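Local coordinates for protein gamma-glutamyl phosphate reductase (Saccharomyces cerevisiae, PDB 1VLU) that catalyses the NADPH-dependent reduction of L-gamma-glutamyl phosphate to glutamate semialdehyde, the second step in making proline from glutamate, at residues Gly297-Ala309 and Ser343-Glu355. Sequence-based numbering, arbitrary orientation.
Sequences GVTIHATKDLKTA and SLDLAAKFVTSTE
Val298 turns its CG1 methyl onto Leu346, 3.9 Å from CD2, the two side chains crossing at about a right angle. Ile300 divides its branches between two partners: CG1 lies alongside Leu346, and with CG1 anti to the carbonyl carbon (chi1 -64°), CG2 falls anti to the backbone N and reaches CB of Ala348. From here the backbones pair as parallel strands. His301 N donates an almost straight bond to Leu346 O (3.1 Å, 177°), in the carbonyl plane, and Ala348 N returns one to His301 O from well above that carbonyl's plane. The imidazole of His301 adds a weak bond from ND1 to the same Leu346 O, which meets the ring at its edge. The Asp345 carboxylate stands nearly perpendicular to this ring, but its salt bridge is with Arg224.

A second weak bond, Thr303 N to Ala348 O, ends the pairing as Thr303 takes the N-cap position of the next helix. Asp305, its CG lodged between backbone N and carbonyl carbon (chi1 71°), accepts a bond through OD1 from a water that in turn accepts from Phe350 N; OD2 lies at the edge of the Phe350 ring, 3.5 Å from CD2. Leu306 sets CD1 over one face of that ring, a CH-pi contact 3.7 Å from the centroid, and Ala309 CB meets the rim near CZ at 4.0 Å. An alanine in place of Phe350 would probably leave Leu306 CD1 and Ala309 CB without their aromatic partner and open a gap beneath the helix.

Trp285 packs edge-to-face with Phe350, and helix 285-296 touches Ile300, Leu306 and Leu346. The pair exemplifies how a beta-alpha-beta unit is held together: outermost strand 301-302 adjoins 347-350, which neighbours 274-278 in the parallel sheet, while helical residues 304-309 run nearly perpendicular to strand 347-350.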
loop_
_atom_site.group_PDB
_atom_site.type_symbol
_atom_site.label_atom_id
_atom_site.label_comp_id
_atom_site.label_asym_id
_atom_site.label_seq_id
_atom_site.Cartn_x
_atom_site.Cartn_y
_atom_site.Cartn_z
ATOM N N GLY A 297 26.161 -24.576 -6.514
ATOM C CA GLY A 297 27.061 -23.558 -5.964
ATOM C C GLY A 297 26.354 -22.541 -5.085
ATOM O O GLY A 297 26.778 -21.385 -5.002
ATOM N N VAL A 298 25.277 -22.973 -4.429
ATOM C CA VAL A 298 24.440 -22.090 -3.616
ATOM C C VAL A 298 24.980 -21.939 -2.192
ATOM O O VAL A 298 25.310 -22.933 -1.534
ATOM C CB VAL A 298 22.965 -22.596 -3.578
ATOM C CG1 VAL A 298 22.095 -21.711 -2.691
ATOM C CG2 VAL A 298 22.383 -22.674 -4.983
ATOM N N THR A 299 25.066 -20.690 -1.730
ATOM C CA THR A 299 25.366 -20.376 -0.329
ATOM C C THR A 299 24.092 -20.423 0.496
ATOM O O THR A 299 23.056 -19.873 0.105
ATOM C CB THR A 299 26.040 -18.991 -0.169
ATOM O OG1 THR A 299 27.308 -19.010 -0.836
ATOM C CG2 THR A 299 26.267 -18.655 1.305
ATOM N N ILE A 300 24.185 -21.082 1.644
ATOM C CA ILE A 300 23.033 -21.331 2.499
ATOM C C ILE A 300 23.159 -20.515 3.779
ATOM O O ILE A 300 24.089 -20.710 4.558
ATOM C CB ILE A 300 22.879 -22.861 2.792
ATOM C CG1 ILE A 300 22.586 -23.612 1.491
ATOM C CG2 ILE A 300 21.760 -23.130 3.792
ATOM C CD1 ILE A 300 22.855 -25.084 1.563
ATOM N N HIS A 301 22.224 -19.594 3.982
ATOM C CA HIS A 301 22.206 -18.789 5.197
ATOM C C HIS A 301 21.348 -19.448 6.273
ATOM O O HIS A 301 20.136 -19.209 6.362
ATOM C CB HIS A 301 21.754 -17.359 4.895
ATOM C CG HIS A 301 22.597 -16.673 3.863
ATOM N ND1 HIS A 301 22.363 -16.795 2.508
ATOM C CD2 HIS A 301 23.679 -15.866 3.987
ATOM C CE1 HIS A 301 23.258 -16.085 1.843
ATOM N NE2 HIS A 301 24.068 -15.513 2.716
ATOM N N ALA A 302 22.000 -20.285 7.078
ATOM C CA ALA A 302 21.340 -21.134 8.064
ATOM C C ALA A 302 21.109 -20.417 9.390
ATOM O O ALA A 302 21.840 -19.491 9.733
ATOM C CB ALA A 302 22.164 -22.385 8.286
ATOM N N THR A 303 20.086 -20.841 10.131
ATOM C CA THR A 303 19.947 -20.440 11.527
ATOM C C THR A 303 20.952 -21.268 12.320
ATOM O O THR A 303 21.367 -22.344 11.865
ATOM C CB THR A 303 18.507 -20.658 12.091
ATOM O OG1 THR A 303 18.102 -22.023 11.909
ATOM C CG2 THR A 303 17.500 -19.725 11.430
ATOM N N LYS A 304 21.342 -20.778 13.497
ATOM C CA LYS A 304 22.366 -21.444 14.305
ATOM C C LYS A 304 22.029 -22.926 14.555
ATOM O O LYS A 304 22.859 -23.808 14.290
ATOM C CB LYS A 304 22.606 -20.683 15.622
ATOM C CG LYS A 304 23.859 -21.106 16.394
ATOM N N ASP A 305 20.812 -23.203 15.026
ATOM C CA ASP A 305 20.432 -24.573 15.402
ATOM C C ASP A 305 20.405 -25.558 14.226
ATOM O O ASP A 305 20.679 -26.750 14.410
ATOM C CB ASP A 305 19.101 -24.598 16.170
ATOM C CG ASP A 305 17.903 -24.281 15.281
ATOM O OD1 ASP A 305 17.977 -23.302 14.497
ATOM O OD2 ASP A 305 16.888 -25.012 15.366
ATOM N N LEU A 306 20.095 -25.057 13.027
ATOM C CA LEU A 306 20.059 -25.881 11.818
ATOM C C LEU A 306 21.463 -26.203 11.304
ATOM O O LEU A 306 21.772 -27.368 11.026
ATOM C CB LEU A 306 19.175 -25.241 10.729
ATOM C CG LEU A 306 19.113 -25.972 9.380
ATOM C CD1 LEU A 306 17.693 -26.185 8.925
ATOM C CD2 LEU A 306 19.896 -25.231 8.313
ATOM N N LYS A 307 22.310 -25.175 11.192
ATOM C CA LYS A 307 23.743 -25.351 10.852
ATOM C C LYS A 307 24.483 -26.329 11.782
ATOM O O LYS A 307 25.238 -27.200 11.317
ATOM C CB LYS A 307 24.470 -23.997 10.816
ATOM C CG LYS A 307 25.915 -24.081 10.304
ATOM C CD LYS A 307 26.413 -22.743 9.763
ATOM C CE LYS A 307 26.588 -21.705 10.865
ATOM N NZ LYS A 307 27.670 -22.088 11.791
ATOM N N THR A 308 24.255 -26.184 13.087
ATOM C CA THR A 308 24.852 -27.083 14.083
ATOM C C THR A 308 24.381 -28.529 13.911
ATOM O O THR A 308 25.108 -29.454 14.244
ATOM C CB THR A 308 24.587 -26.615 15.550
ATOM O OG1 THR A 308 23.175 -26.581 15.802
ATOM C CG2 THR A 308 25.176 -25.221 15.804
ATOM N N ALA A 309 23.165 -28.711 13.392
ATOM C CA ALA A 309 22.604 -30.046 13.163
ATOM C C ALA A 309 23.064 -30.636 11.831
ATOM O O ALA A 309 23.283 -31.846 11.709
ATOM C CB ALA A 309 21.082 -30.001 13.245
ATOM N N SER A 343 23.239 -12.864 -6.882
ATOM C CA SER A 343 22.436 -13.930 -7.469
ATOM C C SER A 343 21.191 -14.254 -6.620
ATOM O O SER A 343 20.292 -13.414 -6.493
ATOM C CB SER A 343 23.298 -15.178 -7.717
ATOM O OG SER A 343 23.874 -15.657 -6.511
ATOM N N LEU A 344 21.146 -15.466 -6.056
ATOM C CA LEU A 344 20.043 -15.932 -5.200
ATOM C C LEU A 344 20.437 -15.909 -3.722
ATOM O O LEU A 344 21.577 -16.249 -3.367
ATOM C CB LEU A 344 19.621 -17.362 -5.585
ATOM C CG LEU A 344 18.450 -18.006 -4.823
ATOM C CD1 LEU A 344 17.149 -17.830 -5.586
ATOM C CD2 LEU A 344 18.710 -19.477 -4.544
ATOM N N ASP A 345 19.482 -15.530 -2.870
ATOM C CA ASP A 345 19.677 -15.533 -1.418
ATOM C C ASP A 345 19.779 -16.967 -0.834
ATOM O O ASP A 345 20.887 -17.480 -0.602
ATOM C CB ASP A 345 18.557 -14.729 -0.730
ATOM C CG ASP A 345 19.011 -14.067 0.583
ATOM O OD1 ASP A 345 19.948 -14.582 1.253
ATOM O OD2 ASP A 345 18.413 -13.025 0.943
ATOM N N LEU A 346 18.614 -17.593 -0.634
ATOM C CA LEU A 346 18.440 -18.894 0.045
ATOM C C LEU A 346 18.796 -18.941 1.521
ATOM O O LEU A 346 19.947 -19.132 1.878
ATOM C CB LEU A 346 19.107 -20.065 -0.697
ATOM C CG LEU A 346 18.323 -21.360 -0.457
ATOM C CD1 LEU A 346 17.404 -21.664 -1.627
ATOM C CD2 LEU A 346 19.225 -22.516 -0.217
ATOM N N ALA A 347 17.783 -18.769 2.369
ATOM C CA ALA A 347 17.888 -19.064 3.802
ATOM C C ALA A 347 17.358 -20.478 4.062
ATOM O O ALA A 347 16.588 -21.021 3.258
ATOM C CB ALA A 347 17.109 -18.044 4.618
ATOM N N ALA A 348 17.776 -21.075 5.176
ATOM C CA ALA A 348 17.258 -22.377 5.590
ATOM C C ALA A 348 17.016 -22.428 7.091
ATOM O O ALA A 348 17.872 -22.036 7.881
ATOM C CB ALA A 348 18.198 -23.478 5.168
ATOM N N LYS A 349 15.839 -22.899 7.484
ATOM C CA LYS A 349 15.530 -23.096 8.899
ATOM C C LYS A 349 14.592 -24.278 9.119
ATOM O O LYS A 349 13.971 -24.762 8.166
ATOM C CB LYS A 349 14.958 -21.817 9.511
ATOM C CG LYS A 349 13.682 -21.321 8.890
ATOM C CD LYS A 349 13.464 -19.843 9.178
ATOM C CE LYS A 349 14.347 -18.994 8.288
ATOM N NZ LYS A 349 14.066 -17.543 8.447
ATOM N N PHE A 350 14.499 -24.742 10.367
ATOM C CA PHE A 350 13.609 -25.859 10.695
ATOM C C PHE A 350 12.140 -25.444 10.795
ATOM O O PHE A 350 11.819 -24.309 11.143
ATOM C CB PHE A 350 14.032 -26.573 11.991
ATOM C CG PHE A 350 15.279 -27.427 11.861
ATOM C CD1 PHE A 350 15.421 -28.347 10.816
ATOM C CD2 PHE A 350 16.297 -27.337 12.812
ATOM C CE1 PHE A 350 16.568 -29.142 10.706
ATOM C CE2 PHE A 350 17.447 -28.131 12.712
ATOM C CZ PHE A 350 17.580 -29.037 11.657
ATOM N N VAL A 351 11.256 -26.382 10.473
ATOM C CA VAL A 351 9.831 -26.237 10.706
ATOM C C VAL A 351 9.313 -27.628 11.012
ATOM O O VAL A 351 9.442 -28.534 10.193
ATOM C CB VAL A 351 9.120 -25.679 9.476
ATOM N N THR A 352 8.718 -27.795 12.187
ATOM C CA THR A 352 8.443 -29.126 12.730
ATOM C C THR A 352 7.070 -29.709 12.392
ATOM O O THR A 352 6.750 -30.827 12.799
ATOM C CB THR A 352 8.636 -29.140 14.256
ATOM O OG1 THR A 352 7.984 -27.991 14.812
ATOM C CG2 THR A 352 10.115 -29.081 14.602
ATOM N N SER A 353 6.264 -28.966 11.644
ATOM C CA SER A 353 4.954 -29.464 11.200
ATOM C C SER A 353 4.467 -28.619 10.026
ATOM O O SER A 353 5.107 -27.623 9.682
ATOM C CB SER A 353 3.943 -29.412 12.355
ATOM O OG SER A 353 3.772 -28.076 12.807
ATOM N N THR A 354 3.343 -29.012 9.424
ATOM C CA THR A 354 2.696 -28.210 8.379
ATOM C C THR A 354 2.201 -26.882 8.962
ATOM O O THR A 354 2.457 -25.822 8.381
ATOM C CB THR A 354 1.578 -28.997 7.653
ATOM O OG1 THR A 354 2.145 -30.190 7.105
ATOM C CG2 THR A 354 1.005 -28.208 6.504
ATOM N N GLU A 355 1.544 -26.953 10.122
ATOM C CA GLU A 355 1.071 -25.789 10.872
ATOM C C GLU A 355 2.168 -24.787 11.190
ATOM O O GLU A 355 1.953 -23.574 11.107
ATOM C CB GLU A 355 0.374 -26.212 12.169
ATOM C CG GLU A 355 -0.788 -27.172 11.961
ATOM C CD GLU A 355 -0.379 -28.661 11.888
ATOM O OE1 GLU A 355 0.592 -29.026 11.180
ATOM O OE2 GLU A 355 -1.063 -29.481 12.543
HETATM O O HOH W 1 15.973 -23.513 12.758
#